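Local coordinates for kinetochore-associated protein NSL1 homolog (Homo sapiens, PDB 5LSI), which forms part of the MIS12 complex, which is required for kinetochore formation and for normal chromosome alignment and segregation during mitosis, at residues E25-C30 and S59-N64; D12-C17 and G69-E74. All blocks are in the same frame, centred on the assembly; numbering follows the deposited sequence.

Interaction 1: residues E25-C30 and S59-N64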
loop_
_atom_site.group_PDB
_atom_site.type_symbol
_atom_site.label_atom_id
_atom_site.label_comp_id
_atom_site.label_asym_id
_atom_site.label_seq_id
_atom_site.Cartn_x
_atom_site.Cartn_y
_atom_site.Cartn_z
ATOM N N GLU B 25 10.658 -2.727 4.152
ATOM C CA GLU B 25 11.489 -2.874 2.961
ATOM C C GLU B 25 10.636 -2.938 1.701
ATOM O O GLU B 25 11.009 -2.376 0.662
ATOM C CB GLU B 25 12.378 -4.110 3.109
ATOM C CG GLU B 25 13.340 -3.978 4.285
ATOM C CD GLU B 25 14.220 -5.194 4.510
ATOM O OE1 GLU B 25 13.808 -6.320 4.163
ATOM O OE2 GLU B 25 15.334 -5.013 5.048
ATOM N N MET B 26 9.483 -3.605 1.778
ATOM C CA MET B 26 8.529 -3.593 0.672
ATOM C C MET B 26 8.055 -2.177 0.360
ATOM O O MET B 26 7.948 -1.794 -0.812
ATOM C CB MET B 26 7.342 -4.492 1.011
ATOM C CG MET B 26 6.130 -4.299 0.118
ATOM S SD MET B 26 4.638 -5.014 0.842
ATOM C CE MET B 26 4.425 -3.992 2.296
ATOM N N LEU B 27 7.766 -1.382 1.396
ATOM C CA LEU B 27 7.339 -0.003 1.176
ATOM C C LEU B 27 8.446 0.828 0.539
ATOM O O LEU B 27 8.173 1.716 -0.279
ATOM C CB LEU B 27 6.890 0.627 2.495
ATOM C CG LEU B 27 5.611 0.043 3.103
ATOM C CD1 LEU B 27 5.264 0.737 4.411
ATOM C CD2 LEU B 27 4.454 0.137 2.126
ATOM N N GLN B 28 9.703 0.563 0.904
ATOM C CA GLN B 28 10.809 1.280 0.274
ATOM C C GLN B 28 10.863 1.001 -1.222
ATOM O O GLN B 28 11.084 1.917 -2.024
ATOM C CB GLN B 28 12.135 0.906 0.937
ATOM C CG GLN B 28 12.267 1.411 2.362
ATOM C CD GLN B 28 13.583 1.024 3.004
ATOM O OE1 GLN B 28 14.457 0.438 2.361
ATOM N NE2 GLN B 28 13.736 1.360 4.278
ATOM N N LEU B 29 10.651 -0.257 -1.617
ATOM C CA LEU B 29 10.641 -0.601 -3.039
ATOM C C LEU B 29 9.500 0.101 -3.765
ATOM O O LEU B 29 9.708 0.732 -4.811
ATOM C CB LEU B 29 10.536 -2.118 -3.209
ATOM C CG LEU B 29 11.763 -2.938 -2.798
ATOM C CD1 LEU B 29 11.437 -4.422 -2.753
ATOM C CD2 LEU B 29 12.917 -2.677 -3.749
ATOM N N CYS B 30 8.282 -0.000 -3.226
ATOM C CA CYS B 30 7.133 0.652 -3.842
ATOM C C CYS B 30 7.227 2.168 -3.787
ATOM O O CYS B 30 6.576 2.843 -4.591
ATOM C CB CYS B 30 5.842 0.198 -3.164
ATOM S SG CYS B 30 5.530 -1.566 -3.338
ATOM N N SER B 59 1.236 5.310 5.351
ATOM C CA SER B 59 0.221 5.257 6.401
ATOM C C SER B 59 -0.936 4.345 6.016
ATOM O O SER B 59 -1.413 3.560 6.840
ATOM C CB SER B 59 -0.296 6.659 6.713
ATOM O OG SER B 59 0.723 7.447 7.293
ATOM N N ALA B 60 -1.397 4.428 4.765
ATOM C CA ALA B 60 -2.521 3.599 4.344
ATOM C C ALA B 60 -2.179 2.120 4.437
ATOM O O ALA B 60 -3.027 1.302 4.815
ATOM C CB ALA B 60 -2.944 3.961 2.922
ATOM N N VAL B 61 -0.941 1.753 4.096
ATOM C CA VAL B 61 -0.530 0.357 4.206
ATOM C C VAL B 61 -0.409 -0.043 5.670
ATOM O O VAL B 61 -0.944 -1.072 6.097
ATOM C CB VAL B 61 0.790 0.119 3.448
ATOM C CG1 VAL B 61 1.312 -1.285 3.713
ATOM C CG2 VAL B 61 0.594 0.329 1.959
ATOM N N GLN B 62 0.282 0.780 6.465
ATOM C CA GLN B 62 0.553 0.424 7.855
ATOM C C GLN B 62 -0.729 0.321 8.675
ATOM O O GLN B 62 -0.863 -0.573 9.519
ATOM C CB GLN B 62 1.507 1.443 8.474
ATOM C CG GLN B 62 2.921 1.363 7.930
ATOM C CD GLN B 62 3.757 2.567 8.312
ATOM O OE1 GLN B 62 3.312 3.429 9.069
ATOM N NE2 GLN B 62 4.975 2.633 7.789
ATOM N N GLU B 63 -1.685 1.227 8.451
ATOM C CA GLU B 63 -2.922 1.176 9.221
ATOM C C GLU B 63 -3.839 0.041 8.785
ATOM O O GLU B 63 -4.834 -0.225 9.469
ATOM C CB GLU B 63 -3.670 2.506 9.120
ATOM C CG GLU B 63 -2.844 3.711 9.528
ATOM C CD GLU B 63 -3.563 4.607 10.509
ATOM O OE1 GLU B 63 -4.073 4.083 11.522
ATOM O OE2 GLU B 63 -3.623 5.832 10.262
ATOM N N ASN B 64 -3.529 -0.639 7.681
ATOM C CA ASN B 64 -4.355 -1.725 7.170
ATOM C C ASN B 64 -3.687 -3.088 7.305
ATOM O O ASN B 64 -4.118 -4.053 6.665
ATOM C CB ASN B 64 -4.729 -1.462 5.713
ATOM C CG ASN B 64 -5.885 -0.504 5.585
ATOM O OD1 ASN B 64 -7.039 -0.892 5.756
ATOM N ND2 ASN B 64 -5.584 0.757 5.297
#

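Interaction 2: residues D12-C17 and G69-E74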
loop_
_atom_site.group_PDB
_atom_site.type_symbol
_atom_site.label_atom_id
_atom_site.label_comp_id
_atom_site.label_asym_id
_atom_site.label_seq_id
_atom_site.Cartn_x
_atom_site.Cartn_y
_atom_site.Cartn_z
ATOM N N ASP B 12 -11.466 -9.101 11.694
ATOM C CA ASP B 12 -10.341 -8.199 11.472
ATOM C C ASP B 12 -9.876 -8.362 10.029
ATOM O O ASP B 12 -9.279 -9.382 9.674
ATOM C CB ASP B 12 -9.209 -8.498 12.450
ATOM C CG ASP B 12 -8.087 -7.476 12.383
ATOM O OD1 ASP B 12 -8.086 -6.628 11.465
ATOM O OD2 ASP B 12 -7.196 -7.525 13.258
ATOM N N PHE B 13 -10.139 -7.354 9.204
ATOM C CA PHE B 13 -9.827 -7.424 7.784
ATOM C C PHE B 13 -8.436 -6.904 7.446
ATOM O O PHE B 13 -8.045 -6.945 6.276
ATOM C CB PHE B 13 -10.881 -6.658 6.984
ATOM C CG PHE B 13 -12.237 -7.290 7.034
ATOM C CD1 PHE B 13 -12.563 -8.317 6.168
ATOM C CD2 PHE B 13 -13.177 -6.875 7.960
ATOM C CE1 PHE B 13 -13.805 -8.915 6.216
ATOM C CE2 PHE B 13 -14.421 -7.465 8.012
ATOM C CZ PHE B 13 -14.736 -8.488 7.137
ATOM N N ARG B 14 -7.686 -6.420 8.433
ATOM C CA ARG B 14 -6.310 -6.015 8.185
ATOM C C ARG B 14 -5.480 -7.216 7.754
ATOM O O ARG B 14 -5.695 -8.339 8.221
ATOM C CB ARG B 14 -5.708 -5.377 9.439
ATOM C CG ARG B 14 -6.374 -4.079 9.860
ATOM C CD ARG B 14 -5.808 -3.574 11.178
ATOM N NE ARG B 14 -6.002 -4.546 12.251
ATOM C CZ ARG B 14 -5.532 -4.399 13.486
ATOM N NH1 ARG B 14 -4.836 -3.317 13.812
ATOM N NH2 ARG B 14 -5.754 -5.338 14.397
ATOM N N VAL B 15 -4.539 -6.979 6.840
ATOM C CA VAL B 15 -3.652 -8.043 6.384
ATOM C C VAL B 15 -2.765 -8.482 7.542
ATOM O O VAL B 15 -2.095 -7.659 8.177
ATOM C CB VAL B 15 -2.823 -7.572 5.181
ATOM C CG1 VAL B 15 -1.980 -8.714 4.632
ATOM C CG2 VAL B 15 -3.735 -7.007 4.106
ATOM N N ARG B 16 -2.767 -9.782 7.828
ATOM C CA ARG B 16 -2.084 -10.338 8.995
ATOM C C ARG B 16 -0.621 -10.579 8.653
ATOM O O ARG B 16 -0.272 -11.594 8.048
ATOM C CB ARG B 16 -2.758 -11.631 9.443
ATOM C CG ARG B 16 -4.094 -11.420 10.125
ATOM C CD ARG B 16 -4.999 -12.632 9.991
ATOM N NE ARG B 16 -6.266 -12.423 10.689
ATOM C CZ ARG B 16 -7.317 -13.230 10.594
ATOM N NH1 ARG B 16 -7.262 -14.307 9.820
ATOM N NH2 ARG B 16 -8.425 -12.958 11.270
ATOM N N CYS B 17 0.245 -9.656 9.053
ATOM C CA CYS B 17 1.670 -9.761 8.787
ATOM C C CYS B 17 2.422 -10.118 10.062
ATOM O O CYS B 17 1.912 -9.966 11.176
ATOM C CB CYS B 17 2.217 -8.457 8.200
ATOM S SG CYS B 17 1.561 -8.074 6.562
ATOM N N GLY B 69 -0.971 -9.774 15.035
ATOM C CA GLY B 69 -2.231 -9.416 15.652
ATOM C C GLY B 69 -2.279 -8.052 16.304
ATOM O O GLY B 69 -3.346 -7.658 16.790
ATOM N N GLN B 70 -1.171 -7.319 16.331
ATOM C CA GLN B 70 -1.097 -6.011 16.964
ATOM C C GLN B 70 -1.069 -4.910 15.912
ATOM O O GLN B 70 -0.734 -5.137 14.747
ATOM C CB GLN B 70 0.149 -5.897 17.846
ATOM C CG GLN B 70 0.426 -7.109 18.717
ATOM C CD GLN B 70 1.697 -6.952 19.532
ATOM O OE1 GLN B 70 2.153 -5.835 19.781
ATOM N NE2 GLN B 70 2.284 -8.071 19.940
ATOM N N ALA B 71 -1.412 -3.701 16.345
ATOM C CA ALA B 71 -1.290 -2.544 15.476
ATOM C C ALA B 71 0.179 -2.266 15.168
ATOM O O ALA B 71 1.086 -2.665 15.904
ATOM C CB ALA B 71 -1.935 -1.318 16.117
ATOM N N TRP B 72 0.403 -1.564 14.056
ATOM C CA TRP B 72 1.763 -1.314 13.585
ATOM C C TRP B 72 2.571 -0.525 14.608
ATOM O O TRP B 72 3.685 -0.918 14.975
ATOM C CB TRP B 72 1.711 -0.571 12.249
ATOM C CG TRP B 72 3.037 -0.068 11.752
ATOM C CD1 TRP B 72 3.652 1.103 12.091
ATOM C CD2 TRP B 72 3.891 -0.708 10.799
ATOM N NE1 TRP B 72 4.844 1.224 11.418
ATOM C CE2 TRP B 72 5.011 0.126 10.616
ATOM C CE3 TRP B 72 3.819 -1.905 10.085
ATOM C CZ2 TRP B 72 6.050 -0.202 9.754
ATOM C CZ3 TRP B 72 4.852 -2.228 9.229
ATOM C CH2 TRP B 72 5.953 -1.381 9.070
ATOM N N GLN B 73 2.024 0.597 15.081
ATOM C CA GLN B 73 2.775 1.485 15.960
ATOM C C GLN B 73 3.057 0.864 17.321
ATOM O O GLN B 73 3.966 1.326 18.020
ATOM C CB GLN B 73 2.023 2.805 16.140
ATOM C CG GLN B 73 0.606 2.656 16.685
ATOM C CD GLN B 73 -0.415 2.323 15.609
ATOM O OE1 GLN B 73 -0.074 1.795 14.549
ATOM N NE2 GLN B 73 -1.679 2.635 15.878
ATOM N N GLU B 74 2.313 -0.167 17.713
ATOM C CA GLU B 74 2.495 -0.796 19.012
ATOM C C GLU B 74 3.282 -2.098 18.940
ATOM O O GLU B 74 3.468 -2.749 19.971
ATOM C CB GLU B 74 1.134 -1.050 19.670
ATOM C CG GLU B 74 0.322 -2.164 19.033
ATOM C CD GLU B 74 -1.029 -2.350 19.702
ATOM O OE1 GLU B 74 -1.977 -2.806 19.026
ATOM O OE2 GLU B 74 -1.147 -2.033 20.906
HETATM O O HOH W 1 -0.640 -10.167 12.437
#

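Interaction 1: residues E25-C30 and S59-N64
Leu27 and Val61 meet tip to tip between helix 20-35 and helix 46-62, and they are also the closest CA pair of the two segments, with 8.4 Å between Leu27 CA and Val61 CA. The two branches of Leu27 do different work. CD2 sits against the fork of Val61, 3.8 Å from Val61 CG1 and 3.9 Å from Val61 CG2, so one methyl rests on both branches of the valine. The valine fork is set by its first torsion, which places CG1 anti to the backbone N (chi1 173°) and CG2 anti to the carbonyl carbon. CD1 of Leu27 turns instead to Gln62, whose extended side chain crosses it at a slant and brings NE2 within 3.9 Å of Leu27 CD1; this is van der Waals contact between a methyl and an amide end. Met26 adds a looser touch from the neighbouring position, Met26 CE lying 4.4 Å from Val61 CG1. Past the contact, the amide of Asn64 folds back on the helix that precedes it: Asn64 ND2 donates to Ala60 O at 2.7 Å, nearly straight at 172° and in the carbonyl plane. The pair of helices forms a helical hairpin in the N-terminal part of NSL1, its arms running in roughly opposite directions, and Leu27 extends its packing along helix 46-62 onto Phe57 and Glu58. Another protein chain of the complex packs on Met26, Ala60 and Val61.

Interaction 2: residues D12-C17 and G69-E74
Arg14 reaches the loop after strand 65-67 with both ends of its guanidinium, each meeting its partner obliquely: NH1 is in van der Waals contact with Ala71 CA at 4.0 Å, while NH2 makes only a long polar approach to Gly69 O, at 4.1 Å. The ionic part is local. Arg14 grips Asp12 side-on, with Arg14 NE on Asp12 OD1 at 3.0 Å and Arg14 NH2 on Asp12 OD2 at 2.9 Å, the carboxylate carbon lying in plane at the guanidinium edge. A bend at chi3 (-60°) turns the guanidinium back to this partner two residues earlier. Arg14 N also donates to Asp12 OD1, from above the carboxylate plane, closing an Asx turn that leads into strand 15-17, which pairs in parallel with strand 65-67 by backbone bonds such as those of Cys17 with Ser66. An alanine in place of Arg14 would probably leave the Asp12 carboxylate without its ionic mate, and would remove the guanidinium that lies against Ala71 CA. A water carries a further link: it donates to Cys17 O at 2.9 Å and accepts from Gly69 N at 2.6 Å. Within the loop, Ala71 N donates to the anti lone pair of Glu74 OE1 at 2.9 Å.

How the interactions relate
Interaction 1 is nested along the chain inside the loop closed by interaction 2, and their centres lie 13 Å apart. One is a buried helix-helix contact about 3 Å from the centre of the chain, the other a surface contact about 10 Å from it. They touch directly. Asn64 O lies 3.0 Å from Val15 N, a probable hydrogen bond that ties the end of segment 59-64 to strand 15-17, and Gln62 CD packs 3.6 Å from Trp72 NE1. Trp72 also rests on Val23 and Thr24, joining the loop of interaction 2 to helix 20-35. Both contacts border another protein chain, which packs on Val61 and Arg14.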